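Local coordinates for 5,10-methylenetetrahydrofolate dehydrogenase (PDB 5ZF1), which catalyses the NADP+-dependent oxidation of 5,10-methylenetetrahydrofolate to 5,10-methenyltetrahydrofolate in one-carbon metabolism of the silkworm, at the interface of chains A and B. Numbering follows the deposited sequence. Chains: chain A/B, 5,10-methylenetetrahydrofolate dehydrogenase.

The interface of chains A and B. Residues chain A 124-125, 128-129, 132, 134; chain B 107, 124-125.
B:Ile124 lies over helix 124-131 of chain A, its side chain bordered by A:Ile125, A:Arg129 and A:Val132. The patch belongs to a two-fold interface between two copies of a tetrahydrofolate dehydrogenase/cyclohydrolase family protein, whose members are commonly dimers; helix 124-131 of each chain faces its counterpart. With 88 Å² buried, B:Ile124 is the main apolar contribution of chain B here. Its CG1 stands between the backbone N and the carbonyl carbon (chi1 54°), and the extended ethyl arm runs alongside the aliphatic stem of A:Arg129, both pointing the same way. The terminal methyl CD1 of B:Ile124 packs at 3.9 Å from CG of A:Arg129 and also meets the branch methyl CG2 of A:Ile125 at 4.1 Å. The other branch, CG2 of B:Ile124, reaches CG2 of A:Val132 at 4.1 Å, the two side chains crossing at about a right angle. At the backbone, the carbonyl O of B:Ile124 comes within 3.5 Å of CA of A:Gly128, where no side chain separates the two main chains. Next along the helices, A:Ile125 and B:Ile125 lie side by side and point the same way, their CG1 methylenes 3.9 Å apart. Towards the opposite end, B:Arg107 contributes 50 Å², its chain methylenes meeting A:Leu134 and its guanidinium NH1 meeting A:Val132. Bends at chi2 (68°) and chi3 (-106°) fold its chain, and the methylene CD rests 3.8 Å from the methyl CD1 of A:Leu134. The guanidinium NH1 of B:Arg107 approaches A:Val132 CG1 at 4.1 Å, an apolar partner that offers it no hydrogen bond, and no N or O of one chain comes within bonding reach of the other in this patch. Within chain A, CB of A:Leu134 sits over one face of the A:Arg129 guanidinium, towards its rim, and may help position that side chain.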
# COMPACT_ATOMS: atom_id res chain seq x y z
N ILE A 124 -11.09 -4.05 -1.32
CA ILE A 124 -9.73 -4.22 -1.83
C ILE A 124 -9.51 -3.42 -3.11
O ILE A 124 -8.38 -2.96 -3.37
CB ILE A 124 -9.43 -5.72 -2.00
CG1 ILE A 124 -7.92 -5.94 -2.01
CG2 ILE A 124 -10.11 -6.29 -3.23
CD1 ILE A 124 -7.33 -5.75 -0.67
N ILE A 125 -10.55 -3.22 -3.92
CA ILE A 125 -10.41 -2.44 -5.14
C ILE A 125 -10.16 -0.98 -4.80
O ILE A 125 -9.31 -0.32 -5.41
CB ILE A 125 -11.66 -2.61 -6.03
CG1 ILE A 125 -11.66 -4.02 -6.65
CG2 ILE A 125 -11.76 -1.50 -7.06
CD1 ILE A 125 -12.89 -4.32 -7.50
N GLY A 128 -6.61 -0.80 -3.40
CA GLY A 128 -5.61 -0.95 -4.44
C GLY A 128 -5.44 0.31 -5.26
O GLY A 128 -4.32 0.68 -5.62
N ARG A 129 -6.55 0.99 -5.56
CA ARG A 129 -6.45 2.26 -6.28
C ARG A 129 -5.73 3.31 -5.45
O ARG A 129 -4.91 4.08 -5.98
CB ARG A 129 -7.84 2.76 -6.69
CG ARG A 129 -8.51 1.91 -7.76
CD ARG A 129 -9.92 2.42 -8.09
NE ARG A 129 -9.93 3.80 -8.59
CZ ARG A 129 -9.78 4.15 -9.87
NH1 ARG A 129 -9.61 3.21 -10.79
NH2 ARG A 129 -9.80 5.44 -10.22
N VAL A 132 -1.89 2.82 -5.67
CA VAL A 132 -1.21 3.23 -6.90
C VAL A 132 -1.52 4.67 -7.27
O VAL A 132 -1.23 5.10 -8.40
CB VAL A 132 -1.51 2.28 -8.06
CG1 VAL A 132 -1.06 0.85 -7.69
CG2 VAL A 132 -2.98 2.30 -8.41
N LEU A 134 -4.35 6.43 -7.60
CA LEU A 134 -5.50 6.73 -8.43
C LEU A 134 -6.62 7.32 -7.58
O LEU A 134 -6.71 7.05 -6.39
CB LEU A 134 -6.02 5.46 -9.11
CG LEU A 134 -5.12 4.84 -10.17
CD1 LEU A 134 -5.66 3.47 -10.55
CD2 LEU A 134 -5.04 5.75 -11.39
N ARG B 107 -2.07 1.65 -17.21
CA ARG B 107 -2.97 1.31 -16.11
C ARG B 107 -4.10 0.40 -16.58
O ARG B 107 -4.43 -0.59 -15.90
CB ARG B 107 -3.52 2.59 -15.50
CG ARG B 107 -4.23 2.42 -14.17
CD ARG B 107 -3.25 2.02 -13.09
NE ARG B 107 -3.42 0.62 -12.76
CZ ARG B 107 -2.52 -0.11 -12.11
NH1 ARG B 107 -1.39 0.44 -11.71
NH2 ARG B 107 -2.77 -1.38 -11.87
N ILE B 124 -4.66 -3.90 -9.71
CA ILE B 124 -4.97 -3.20 -8.47
C ILE B 124 -5.46 -4.15 -7.39
O ILE B 124 -5.19 -3.94 -6.20
CB ILE B 124 -5.99 -2.05 -8.72
CG1 ILE B 124 -7.23 -2.57 -9.44
CG2 ILE B 124 -5.31 -0.92 -9.48
CD1 ILE B 124 -8.39 -1.59 -9.43
N ILE B 125 -6.16 -5.23 -7.77
CA ILE B 125 -6.61 -6.20 -6.77
C ILE B 125 -5.41 -6.89 -6.13
O ILE B 125 -5.39 -7.13 -4.92
CB ILE B 125 -7.58 -7.22 -7.40
CG1 ILE B 125 -8.93 -6.53 -7.68
CG2 ILE B 125 -7.78 -8.42 -6.49
CD1 ILE B 125 -9.91 -7.38 -8.50